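Local coordinates for peptidoglycan glycosyltransferase (Eggerthella lenta, PDB 4MNR), which belongs to the penicillin-binding proteins and carries a domain of the beta-lactamase-like fold, in which helices flank a five-stranded antiparallel sheet, at residues A[131-136]-A[320-325]; A[205-210]-A[231-236]; A[264-269]-A[279-284]; A[284-289]-A[311-316]; A[413-418]-A[426-431]. One frame throughout, in Å; residues are numbered along the deposited sequence. Where two conformers were deposited one is given.

Contact 1. Residues A[131-136]-A[320-325]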
# COMPACT_ATOMS: atom_id res chain seq x y z
N ALA A 131 -7.96 1.58 2.72
CA ALA A 131 -7.52 0.43 1.96
C ALA A 131 -6.46 -0.34 2.71
O ALA A 131 -5.77 0.21 3.57
CB ALA A 131 -6.96 0.87 0.61
N CYS A 132 -6.33 -1.62 2.34
CA CYS A 132 -5.34 -2.48 2.98
C CYS A 132 -4.76 -3.45 1.95
O CYS A 132 -5.51 -4.04 1.18
CB CYS A 132 -6.00 -3.24 4.12
SG CYS A 132 -4.88 -4.39 4.97
N VAL A 133 -3.43 -3.58 1.93
CA VAL A 133 -2.76 -4.54 1.06
C VAL A 133 -1.85 -5.42 1.91
O VAL A 133 -1.13 -4.91 2.77
CB VAL A 133 -1.92 -3.82 -0.02
CG1 VAL A 133 -1.07 -4.83 -0.81
CG2 VAL A 133 -2.81 -3.01 -0.96
N VAL A 134 -1.91 -6.74 1.71
CA VAL A 134 -1.04 -7.67 2.41
C VAL A 134 -0.27 -8.41 1.33
O VAL A 134 -0.87 -8.89 0.37
CB VAL A 134 -1.84 -8.70 3.23
CG1 VAL A 134 -0.91 -9.66 3.93
CG2 VAL A 134 -2.74 -8.01 4.26
N MSE A 135 1.04 -8.49 1.49
CA MSE A 135 1.91 -9.10 0.49
C MSE A 135 2.84 -10.12 1.12
O MSE A 135 3.15 -10.05 2.31
CB MSE A 135 2.77 -8.02 -0.18
CG MSE A 135 1.99 -6.89 -0.81
SE MSE A 135 3.06 -5.81 -2.02
CE MSE A 135 3.02 -7.05 -3.50
N ASP A 136 3.28 -11.06 0.29
CA ASP A 136 4.40 -11.93 0.67
C ASP A 136 5.65 -11.26 0.14
O ASP A 136 5.83 -11.15 -1.07
CB ASP A 136 4.25 -13.32 0.03
CG ASP A 136 5.40 -14.26 0.38
OD1 ASP A 136 6.46 -13.79 0.89
OD2 ASP A 136 5.28 -15.48 0.14
N THR A 320 0.34 5.12 -3.90
CA THR A 320 -0.76 4.17 -3.70
C THR A 320 -0.49 3.32 -2.47
O THR A 320 0.63 3.24 -1.99
CB THR A 320 -0.91 3.25 -4.91
OG1 THR A 320 0.32 2.55 -5.15
CG2 THR A 320 -1.27 4.04 -6.13
N VAL A 321 -1.53 2.66 -1.96
CA VAL A 321 -1.33 1.76 -0.82
C VAL A 321 -0.44 0.59 -1.26
O VAL A 321 0.42 0.12 -0.51
CB VAL A 321 -2.67 1.28 -0.25
CG1 VAL A 321 -2.45 0.35 0.95
CG2 VAL A 321 -3.50 2.50 0.15
N LEU A 322 -0.61 0.16 -2.51
CA LEU A 322 0.25 -0.88 -3.08
C LEU A 322 1.72 -0.46 -3.06
O LEU A 322 2.58 -1.25 -2.67
CB LEU A 322 -0.19 -1.18 -4.52
CG LEU A 322 0.67 -2.17 -5.29
CD1 LEU A 322 0.75 -3.53 -4.58
CD2 LEU A 322 0.15 -2.35 -6.72
N GLU A 323 1.99 0.80 -3.44
CA GLU A 323 3.36 1.30 -3.40
C GLU A 323 3.91 1.28 -1.98
O GLU A 323 5.06 0.89 -1.76
CB GLU A 323 3.45 2.72 -3.97
CG GLU A 323 4.77 3.44 -3.67
CD GLU A 323 5.99 2.79 -4.34
OE1 GLU A 323 5.86 2.25 -5.46
OE2 GLU A 323 7.08 2.82 -3.73
N MSE A 324 3.11 1.68 -1.00
CA MSE A 324 3.60 1.65 0.38
C MSE A 324 3.84 0.24 0.89
O MSE A 324 4.75 0.00 1.67
CB MSE A 324 2.69 2.46 1.33
CG MSE A 324 2.60 3.93 0.96
SE MSE A 324 4.35 4.78 0.64
CE MSE A 324 5.18 4.43 2.37
N ALA A 325 3.05 -0.72 0.42
CA ALA A 325 3.31 -2.11 0.75
C ALA A 325 4.63 -2.54 0.11
O ALA A 325 5.41 -3.24 0.73
CB ALA A 325 2.16 -3.00 0.29
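Val133 in strand 131-135 and Ala325 in helix 321-325 meet at the close-packed part of this contact, where a helix lies against the central antiparallel sheet. The short axes approach to 8.1 Å at an angle of 35°, and Ala131, Val133 and Met135, every second residue of the strand, turn their side chains to the helix. Val133 uses both branches. CG1, anti to the backbone N (chi1 172°), touches Ala325 CB at 3.9 Å, while CG2, beside that N, meets Val321 CG1 at the same 3.9 Å. The Val133 and Val321 side chains slide past each other in opposite directions, and the second methyl of Val321, CG2, lies 3.9 Å from Ala131 CB.

Toward Leu322 the fit is looser, with Val133 CG1 and Leu322 CD1 4.4 Å apart. Met135, a selenomethionine, crosses Leu322 at about a right angle; its SE lies 3.7 Å from Ala325 CB, although a second conformer makes this end less certain. Beyond it Asp136 is partly exposed and bonds through OD1 to Asp138 N.

Every side-chain pair that meets here is apolar. The strand spends its backbone bonds on neighbouring strands, Val133 pairing with Ala428, so the helix is probably held to the sheet by dispersion, exclusion of water and matching shape.

Contact 2. Residues A[205-210]-A[231-236]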
# COMPACT_ATOMS: atom_id res chain seq x y z
N THR A 205 23.12 9.22 14.99
CA THR A 205 23.34 10.65 14.74
C THR A 205 22.30 11.47 15.50
O THR A 205 21.13 11.16 15.44
CB THR A 205 23.28 10.97 13.24
OG1 THR A 205 24.33 10.26 12.57
CG2 THR A 205 23.48 12.47 13.00
N VAL A 206 22.74 12.51 16.20
CA VAL A 206 21.84 13.29 17.05
C VAL A 206 21.32 14.53 16.34
O VAL A 206 22.09 15.27 15.72
CB VAL A 206 22.50 13.68 18.39
CG1 VAL A 206 21.62 14.66 19.17
CG2 VAL A 206 22.78 12.45 19.22
N PHE A 207 20.01 14.75 16.43
CA PHE A 207 19.37 15.92 15.83
C PHE A 207 18.51 16.63 16.87
O PHE A 207 17.93 16.00 17.75
CB PHE A 207 18.40 15.50 14.72
CG PHE A 207 19.06 15.02 13.48
CD1 PHE A 207 19.48 13.70 13.37
CD2 PHE A 207 19.21 15.86 12.39
CE1 PHE A 207 20.08 13.25 12.21
CE2 PHE A 207 19.81 15.42 11.22
CZ PHE A 207 20.23 14.11 11.13
N SER A 208 18.39 17.95 16.75
CA SER A 208 17.45 18.67 17.60
C SER A 208 16.02 18.37 17.14
O SER A 208 15.76 18.32 15.94
CB SER A 208 17.73 20.17 17.56
OG SER A 208 16.91 20.88 18.48
N SER A 209 15.11 18.18 18.08
CA SER A 209 13.72 17.87 17.75
C SER A 209 12.72 18.85 18.40
O SER A 209 11.90 18.45 19.24
CB SER A 209 13.40 16.41 18.12
OG SER A 209 12.09 16.04 17.71
N PRO A 210 12.75 20.13 17.99
CA PRO A 210 11.82 21.10 18.57
C PRO A 210 10.39 20.88 18.10
O PRO A 210 10.17 20.18 17.11
CB PRO A 210 12.34 22.44 18.05
CG PRO A 210 13.06 22.10 16.78
CD PRO A 210 13.65 20.75 17.00
N LEU A 231 17.32 14.08 19.85
CA LEU A 231 17.05 12.67 19.60
C LEU A 231 18.08 12.07 18.66
O LEU A 231 18.53 12.74 17.74
CB LEU A 231 15.68 12.53 18.94
CG LEU A 231 14.45 13.01 19.70
CD1 LEU A 231 13.23 12.82 18.83
CD2 LEU A 231 14.29 12.24 21.01
N THR A 232 18.43 10.80 18.86
CA THR A 232 19.17 10.10 17.82
C THR A 232 18.20 9.88 16.67
O THR A 232 16.98 9.95 16.85
CB THR A 232 19.69 8.72 18.26
OG1 THR A 232 18.58 7.87 18.53
CG2 THR A 232 20.59 8.83 19.49
N LEU A 233 18.75 9.60 15.49
CA LEU A 233 17.91 9.36 14.33
C LEU A 233 16.99 8.15 14.55
O LEU A 233 15.84 8.17 14.11
CB LEU A 233 18.76 9.22 13.07
CG LEU A 233 18.04 8.99 11.74
CD1 LEU A 233 17.01 10.08 11.51
CD2 LEU A 233 19.07 8.97 10.60
N ALA A 234 17.49 7.13 15.25
CA ALA A 234 16.64 5.98 15.60
C ALA A 234 15.48 6.39 16.50
O ALA A 234 14.33 6.01 16.27
CB ALA A 234 17.47 4.86 16.25
N GLN A 235 15.77 7.18 17.53
CA GLN A 235 14.71 7.66 18.42
C GLN A 235 13.71 8.54 17.69
O GLN A 235 12.52 8.48 17.96
CB GLN A 235 15.30 8.44 19.60
CG GLN A 235 16.13 7.59 20.54
CD GLN A 235 16.98 8.43 21.51
OE1 GLN A 235 17.29 9.60 21.26
NE2 GLN A 235 17.36 7.81 22.63
N ALA A 236 14.21 9.35 16.75
CA ALA A 236 13.34 10.23 15.97
C ALA A 236 12.41 9.41 15.06
O ALA A 236 11.31 9.84 14.76
CB ALA A 236 14.15 11.21 15.15
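Phe207 and Leu231 form the hydrogen-bonded pair of a small two-stranded antiparallel ribbon that runs straight into a helix closed by a capping box. Two backbone bonds make that pair: Phe207 N to Leu231 O at 2.8 Å and nearly straight (173°), and Leu231 N to Phe207 O at 2.9 Å. Val206 and Thr232 follow as the non-hydrogen-bonded pair. Beyond them the ladder frays into a weak bond, Leu233 N to Thr205 O, which is short at 2.8 Å but bent to 128°. Thr205, whose OG1 bonds to Gly202 N, has a magnesium ion about 4 Å from its side chain (nearest atoms).

The capping bonds belong to the helix start. Thr232 OG1, placed between the backbone N and the carbonyl carbon (chi1 64°), accepts from Gln235 N at 3.1 Å, and Gln235 OE1 in turn accepts from Thr232 N at 2.9 Å.

Side-chain packing is sparse. Phe207 CE1 comes obliquely to Leu233 CB at 4.3 Å, while the Phe207 ring also rests on Val244 of helix 242-263. At the far end the hydroxyl of Ser209 is bonded to Ser241 OG. It sits beside a methyl, with Ser209 OG 3.6 Å from Leu231 CD1.

Contact 3. Residues A[264-269]-A[279-284]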
# COMPACT_ATOMS: atom_id res chain seq x y z
N PHE A 264 12.75 3.23 -4.71
CA PHE A 264 11.66 2.46 -4.13
C PHE A 264 10.44 2.45 -5.04
O PHE A 264 9.41 1.89 -4.68
CB PHE A 264 11.23 3.05 -2.78
CG PHE A 264 12.10 2.65 -1.62
CD1 PHE A 264 11.72 1.58 -0.81
CD2 PHE A 264 13.24 3.35 -1.32
CE1 PHE A 264 12.50 1.21 0.28
CE2 PHE A 264 14.03 2.99 -0.24
CZ PHE A 264 13.66 1.91 0.56
N GLY A 265 10.55 3.07 -6.20
CA GLY A 265 9.47 2.96 -7.17
C GLY A 265 8.70 4.22 -7.48
O GLY A 265 7.83 4.21 -8.35
N PHE A 266 9.00 5.31 -6.78
CA PHE A 266 8.36 6.57 -7.13
C PHE A 266 8.76 7.02 -8.54
O PHE A 266 9.90 6.82 -8.97
CB PHE A 266 8.65 7.65 -6.06
CG PHE A 266 7.89 7.43 -4.78
CD1 PHE A 266 8.30 6.47 -3.87
CD2 PHE A 266 6.75 8.17 -4.50
CE1 PHE A 266 7.60 6.25 -2.70
CE2 PHE A 266 6.04 7.97 -3.32
CZ PHE A 266 6.46 7.00 -2.41
N ASN A 267 7.81 7.62 -9.26
CA ASN A 267 8.02 8.08 -10.64
C ASN A 267 8.32 6.96 -11.62
O ASN A 267 8.91 7.22 -12.68
CB ASN A 267 9.09 9.17 -10.73
CG ASN A 267 8.70 10.43 -10.00
OD1 ASN A 267 7.52 10.73 -9.83
ND2 ASN A 267 9.70 11.20 -9.60
N LYS A 268 7.93 5.74 -11.27
CA LYS A 268 8.03 4.61 -12.19
C LYS A 268 6.63 4.07 -12.48
O LYS A 268 5.80 3.96 -11.59
CB LYS A 268 8.87 3.49 -11.58
CG LYS A 268 10.24 3.92 -11.09
CD LYS A 268 11.18 4.24 -12.23
CE LYS A 268 12.54 4.67 -11.70
NZ LYS A 268 13.03 3.72 -10.67
N GLU A 269 6.36 3.75 -13.73
CA GLU A 269 5.12 3.07 -14.06
C GLU A 269 5.31 1.60 -13.73
O GLU A 269 6.17 0.93 -14.28
CB GLU A 269 4.73 3.29 -15.52
CG GLU A 269 3.98 4.60 -15.75
CD GLU A 269 3.94 5.02 -17.21
OE1 GLU A 269 4.94 5.59 -17.69
OE2 GLU A 269 2.90 4.78 -17.87
N SER A 279 3.11 6.47 -8.60
CA SER A 279 3.38 7.23 -7.38
C SER A 279 4.36 8.34 -7.74
O SER A 279 5.19 8.18 -8.63
CB SER A 279 3.94 6.32 -6.28
OG SER A 279 2.96 5.39 -5.85
N LEU A 280 4.23 9.49 -7.07
CA LEU A 280 4.88 10.71 -7.56
C LEU A 280 5.82 11.36 -6.56
O LEU A 280 5.56 11.36 -5.35
CB LEU A 280 3.81 11.74 -7.95
CG LEU A 280 2.77 11.25 -8.96
CD1 LEU A 280 1.68 12.29 -9.16
CD2 LEU A 280 3.48 10.96 -10.25
N MSE A 281 6.92 11.90 -7.08
CA MSE A 281 7.85 12.74 -6.33
C MSE A 281 8.16 13.97 -7.16
O MSE A 281 8.21 13.91 -8.38
CB MSE A 281 9.17 12.01 -6.05
CG MSE A 281 9.18 11.17 -4.81
SE MSE A 281 9.05 12.15 -3.13
CE MSE A 281 10.84 12.86 -2.87
N PRO A 282 8.39 15.11 -6.49
CA PRO A 282 8.78 16.29 -7.27
C PRO A 282 10.15 16.08 -7.91
O PRO A 282 10.90 15.20 -7.49
CB PRO A 282 8.89 17.40 -6.22
CG PRO A 282 8.09 16.92 -5.07
CD PRO A 282 8.20 15.42 -5.07
N SER A 283 10.48 16.90 -8.91
CA SER A 283 11.80 16.86 -9.50
C SER A 283 12.80 17.40 -8.48
O SER A 283 12.44 18.19 -7.60
CB SER A 283 11.85 17.70 -10.78
OG SER A 283 11.71 19.08 -10.50
N ALA A 284 14.06 16.98 -8.60
CA ALA A 284 15.10 17.53 -7.74
C ALA A 284 15.22 19.03 -7.97
O ALA A 284 15.48 19.78 -7.03
CB ALA A 284 16.43 16.84 -8.00
O HOH W 1 5.14 4.27 -9.19
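Phe266 and Asn267 are the two corner residues of a type II beta turn, Gly265 to Lys268, that starts at the glycine of the Schellman motif ending helix 242-263, and both grip the extended run Ser279 to Met281. Gly265 takes the positive phi (114°) that the helix end requires.

Asn267 does most of the polar work. Its backbone N donates to Ser279 O at 2.8 Å, and its side-chain amide clasps both polar backbone atoms of Met281. OD1 accepts from Met281 N at 3.0 Å, with the donor 36° above the carbonyl plane, whereas the bond from ND2 to Met281 O is weak at 3.3 Å. CG, anti to the carbonyl carbon (chi1 -64°), carries the amide to Met281, and the Asn267 and Met281 side chains cross at about a right angle. A further bond from ND2 to Glu262 OE2 ties the amide to the helix before the turn. One water joins the backbones as well, donating to Gly265 O and Lys268 O and accepting from Ser279 N.

The apolar half centres on the buried Phe266 ring, which also packs edge-to-face with Phe187. The Met281 side chain, a selenomethionine bent at chi2 and chi3, passes it obliquely: CG lies 3.8 Å from Phe266 CB, and SE stands 5.3 Å from the centroid of the Phe266 ring, a Met-aromatic contact. Ser279 CB comes to 3.8 Å from Phe266 CD2. That same CD2, at the ring edge, faces Leu280 O near the ring plane at 3.5 Å.

Contact 4. Residues A[284-289]-A[311-316]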
# COMPACT_ATOMS: atom_id res chain seq x y z
N ALA A 284 14.06 16.98 -8.60
CA ALA A 284 15.10 17.53 -7.74
C ALA A 284 15.22 19.03 -7.97
O ALA A 284 15.48 19.78 -7.03
CB ALA A 284 16.43 16.84 -8.00
N GLU A 285 15.00 19.46 -9.21
CA GLU A 285 15.04 20.88 -9.55
C GLU A 285 14.03 21.70 -8.76
O GLU A 285 14.36 22.76 -8.24
CB GLU A 285 14.83 21.08 -11.06
CG GLU A 285 16.06 20.80 -11.91
CD GLU A 285 15.79 21.01 -13.40
OE1 GLU A 285 14.63 21.29 -13.77
OE2 GLU A 285 16.75 20.90 -14.20
N ASP A 286 12.79 21.22 -8.68
CA ASP A 286 11.77 21.90 -7.89
C ASP A 286 12.05 21.88 -6.38
O ASP A 286 11.83 22.87 -5.69
CB ASP A 286 10.36 21.35 -8.19
CG ASP A 286 9.76 21.95 -9.46
OD1 ASP A 286 10.12 23.09 -9.81
OD2 ASP A 286 8.92 21.28 -10.10
N LEU A 287 12.52 20.75 -5.86
CA LEU A 287 12.81 20.69 -4.43
C LEU A 287 13.99 21.55 -4.03
O LEU A 287 14.05 22.05 -2.90
CB LEU A 287 13.07 19.25 -3.99
CG LEU A 287 11.83 18.38 -3.85
CD1 LEU A 287 12.18 17.02 -3.24
CD2 LEU A 287 10.82 19.12 -2.99
N GLN A 288 14.94 21.70 -4.94
CA GLN A 288 16.10 22.55 -4.71
C GLN A 288 15.68 23.99 -4.45
O GLN A 288 16.30 24.70 -3.66
CB GLN A 288 17.06 22.50 -5.90
CG GLN A 288 18.14 21.45 -5.73
CD GLN A 288 18.81 21.07 -7.03
OE1 GLN A 288 19.28 19.94 -7.19
NE2 GLN A 288 18.85 22.01 -7.97
N LYS A 289 14.59 24.40 -5.09
CA LYS A 289 14.10 25.77 -4.99
C LYS A 289 13.41 26.08 -3.67
O LYS A 289 13.28 27.25 -3.30
CB LYS A 289 13.14 26.06 -6.14
CG LYS A 289 13.80 26.05 -7.50
CD LYS A 289 12.77 26.21 -8.61
CE LYS A 289 13.44 26.30 -9.97
NZ LYS A 289 12.46 26.64 -11.04
N ARG A 311 4.46 25.43 -12.69
CA ARG A 311 5.17 24.37 -11.98
C ARG A 311 5.30 23.13 -12.86
O ARG A 311 4.32 22.65 -13.43
CB ARG A 311 4.50 24.02 -10.65
CG ARG A 311 5.22 22.88 -9.93
CD ARG A 311 4.67 22.61 -8.57
NE ARG A 311 5.25 21.40 -8.02
CZ ARG A 311 6.09 21.37 -6.99
NH1 ARG A 311 6.45 22.49 -6.38
NH2 ARG A 311 6.55 20.20 -6.56
N GLU A 312 6.53 22.62 -12.98
CA GLU A 312 6.83 21.55 -13.93
C GLU A 312 6.57 20.15 -13.39
O GLU A 312 6.19 19.26 -14.15
CB GLU A 312 8.30 21.64 -14.37
CG GLU A 312 8.70 23.00 -14.91
CD GLU A 312 10.18 23.08 -15.25
OE1 GLU A 312 10.96 22.23 -14.76
OE2 GLU A 312 10.57 23.99 -16.02
N SER A 313 6.75 19.96 -12.10
CA SER A 313 6.68 18.61 -11.53
C SER A 313 5.55 18.49 -10.50
O SER A 313 5.06 19.50 -10.00
CB SER A 313 8.04 18.23 -10.94
OG SER A 313 8.27 18.87 -9.70
N PRO A 314 5.12 17.26 -10.19
CA PRO A 314 4.03 17.12 -9.23
C PRO A 314 4.49 17.39 -7.80
O PRO A 314 5.70 17.47 -7.56
CB PRO A 314 3.62 15.65 -9.36
CG PRO A 314 4.84 14.97 -9.84
CD PRO A 314 5.51 15.95 -10.76
N ALA A 315 3.54 17.57 -6.89
CA ALA A 315 3.84 17.55 -5.47
C ALA A 315 4.10 16.11 -5.07
O ALA A 315 3.61 15.17 -5.71
CB ALA A 315 2.67 18.11 -4.67
N GLY A 316 4.87 15.90 -4.01
CA GLY A 316 5.07 14.54 -3.56
C GLY A 316 5.73 14.55 -2.21
O GLY A 316 6.19 15.60 -1.76
O HOH W 2 8.71 24.28 -11.78
O HOH W 3 10.81 20.29 -12.80
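Asp286 on helix 284-289 points its carboxylate at Ser313 and the base of Arg311 in the loop 311-316, and its OD2 is the hub of the contact. Ser313 OG donates to Asp286 OD2 over a short 2.5 Å, and OD2 receives it on its anti lone pair, the one away from OD1. The serine hydroxyl is held between the backbone N and the carbonyl carbon (chi1 76°), and Ser313 N adds a weak bond to the same OD2 at 3.2 Å.

Arg311 stands differently. Extended from CG to NE, it offers Asp286 a face instead of an N-H: OD2 sits 4.1 Å above the plane of the Arg311 guanidinium, over its centre, so the attraction is between charges alone. The N-H groups look along the loop, NE to Ser313 O at 2.8 Å and NH2 to Pro314 O at 3.0 Å, with Pro314 O in the guanidinium plane. NH2 also forms a salt bridge with Glu293, which fixes the group from the neighbouring helix 291-298.

On the solvent side Glu285 and Glu312 cross with their carboxylate planes 46° apart and OE1 to OE1 at 3.9 Å, a proximity that is probably mildly repulsive. Water softens this edge: one donates to Asp286 OD1 at 2.7 Å and accepts from Glu312 N, and another donates to Glu312 OE1 and, weakly, to Asp286 OD2.

Ser313 OG further accepts from Ser283 N, the N-cap residue, whose own OG takes Asp286 N. An N-cap serine followed by acids in the first turn is a familiar helix start, here strapped to a surface loop.

Contact 5. Residues A[413-418]-A[426-431]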
# COMPACT_ATOMS: atom_id res chain seq x y z
N TRP A 413 -2.05 5.66 9.06
CA TRP A 413 -1.34 4.64 8.30
C TRP A 413 -0.56 3.68 9.18
O TRP A 413 -0.11 4.03 10.27
CB TRP A 413 -0.26 5.29 7.43
CG TRP A 413 -0.69 5.97 6.19
CD1 TRP A 413 -1.08 7.26 6.05
CD2 TRP A 413 -0.68 5.40 4.88
NE1 TRP A 413 -1.35 7.53 4.73
CE2 TRP A 413 -1.11 6.41 3.99
CE3 TRP A 413 -0.37 4.13 4.37
CZ2 TRP A 413 -1.23 6.18 2.61
CZ3 TRP A 413 -0.49 3.91 3.01
CH2 TRP A 413 -0.92 4.93 2.15
N PHE A 414 -0.33 2.47 8.67
CA PHE A 414 0.73 1.62 9.20
C PHE A 414 1.29 0.78 8.07
O PHE A 414 0.54 0.27 7.25
CB PHE A 414 0.19 0.68 10.27
CG PHE A 414 1.25 -0.17 10.91
CD1 PHE A 414 2.09 0.35 11.88
CD2 PHE A 414 1.40 -1.50 10.55
CE1 PHE A 414 3.06 -0.44 12.50
CE2 PHE A 414 2.36 -2.31 11.17
CZ PHE A 414 3.19 -1.77 12.13
N VAL A 415 2.62 0.65 8.03
CA VAL A 415 3.27 -0.32 7.14
C VAL A 415 4.15 -1.17 8.05
O VAL A 415 4.96 -0.63 8.81
CB VAL A 415 4.14 0.37 6.07
CG1 VAL A 415 4.89 -0.67 5.26
CG2 VAL A 415 3.28 1.23 5.17
N GLY A 416 3.98 -2.48 8.02
CA GLY A 416 4.76 -3.32 8.91
C GLY A 416 4.94 -4.72 8.39
O GLY A 416 4.43 -5.07 7.33
N MSE A 417 5.65 -5.53 9.16
CA MSE A 417 6.09 -6.83 8.69
C MSE A 417 6.33 -7.73 9.88
O MSE A 417 6.65 -7.26 10.98
CB MSE A 417 7.39 -6.69 7.90
CG MSE A 417 8.51 -6.11 8.74
SE MSE A 417 9.95 -5.29 7.70
CE MSE A 417 8.93 -3.76 7.05
N ALA A 418 6.16 -9.03 9.66
CA ALA A 418 6.35 -10.02 10.71
C ALA A 418 6.68 -11.39 10.12
O ALA A 418 6.26 -11.68 9.00
CB ALA A 418 5.09 -10.13 11.57
N VAL A 426 3.94 -8.72 4.85
CA VAL A 426 3.97 -7.26 4.97
C VAL A 426 2.55 -6.74 4.85
O VAL A 426 1.78 -7.21 4.02
CB VAL A 426 4.88 -6.63 3.86
CG1 VAL A 426 4.67 -5.10 3.75
CG2 VAL A 426 6.34 -6.94 4.14
N VAL A 427 2.17 -5.80 5.71
CA VAL A 427 0.84 -5.18 5.60
C VAL A 427 0.95 -3.65 5.51
O VAL A 427 1.71 -3.04 6.25
CB VAL A 427 -0.07 -5.54 6.81
CG1 VAL A 427 -1.45 -4.91 6.64
CG2 VAL A 427 -0.20 -7.05 6.96
N ALA A 428 0.19 -3.04 4.59
CA ALA A 428 0.07 -1.58 4.50
C ALA A 428 -1.41 -1.27 4.60
O ALA A 428 -2.23 -1.89 3.94
CB ALA A 428 0.62 -1.07 3.16
N ILE A 429 -1.75 -0.31 5.45
CA ILE A 429 -3.15 0.04 5.64
C ILE A 429 -3.26 1.54 5.82
O ILE A 429 -2.41 2.17 6.46
CB ILE A 429 -3.76 -0.71 6.85
CG1 ILE A 429 -5.25 -0.37 7.03
CG2 ILE A 429 -3.02 -0.39 8.13
CD1 ILE A 429 -5.98 -1.35 7.98
N VAL A 430 -4.28 2.13 5.20
CA VAL A 430 -4.60 3.53 5.47
C VAL A 430 -6.07 3.62 5.86
O VAL A 430 -6.94 3.01 5.23
CB VAL A 430 -4.30 4.48 4.27
CG1 VAL A 430 -5.10 4.05 3.03
CG2 VAL A 430 -4.62 5.94 4.67
N ILE A 431 -6.33 4.33 6.95
CA ILE A 431 -7.70 4.63 7.36
C ILE A 431 -7.92 6.13 7.20
O ILE A 431 -7.34 6.93 7.93
CB ILE A 431 -7.93 4.28 8.84
CG1 ILE A 431 -7.58 2.82 9.13
CG2 ILE A 431 -9.38 4.59 9.24
CD1 ILE A 431 -8.47 1.84 8.44
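Strands 413-418 and 426-431 run antiparallel in a regular hairpin ladder, their axes 4.7 Å apart at 168°, with Phe414-Ile429 and Gly416-Val427 as hydrogen-bonded pairs and Trp413-Val430, Val415-Ala428 and Met417-Val426 as the non-hydrogen-bonded pairs between and beyond them. Four backbone bonds close the ladder; Phe414 and Ile429 exchange theirs at 3.0 Å from N to O in each direction. Between these rungs the CA-H groups of Val415 and Ala428 also point at carbonyl oxygens of the opposite strand.

Trp413 has the largest area covered by the other strand, and Val430 is what packs on its ring. The two lie side by side, pointing the same way, with Val430 CB over the centre of the six-membered ring of Trp413, 3.6 Å from its centroid and 7° off the normal: a CH-pi contact. Val430 CG2, anti to the backbone N, spreads over the same face toward the pyrrole side and reaches Trp413 NE1 at 3.6 Å. On this face Val415 CG2 meets Ala428 CB at 4.1 Å, and Met417 CB meets Val426 CG2 at 3.9 Å. Helix 321-332 covers it, setting Val321 on Val430 and Ala325 on Ala428.

Phe414 and Ile429 look to the other face, under helix 438-453, and touch through Phe414 CB and Ile429 CG2 at 4.0 Å. The Phe414 ring swings over Gly416, bringing CE2 to 3.4 Å from Gly416 CA.

With the backbone polar groups paired and both faces buried under helices, the hairpin offers its surroundings almost wholly hydrocarbon and aromatic surface, while Trp413 NE1 keeps a weak bond to Ala182 O.

All five contacts belong to the penicillin-binding domain of the beta-lactamase-like fold. Contacts 1 and 5 make the centre, 7 Å apart between centres: strands 130-135 and 425-431 are neighbours in the five-stranded sheet, and helix 321-332 lies on both. Contacts 2, 3 and 4 follow one another along the chain inside the long loop that contact 1 closes, and contact 5 comes last. Contact 3 touches contact 1 through a probable Ser279-Thr320 bond. Contact 4 joins through contact 3, with which it shares Ala284, their centres 11 Å apart, so the loops are tied to the helix start. Contact 2 stands apart, its centre 24 Å or more from each of the others, at the periphery.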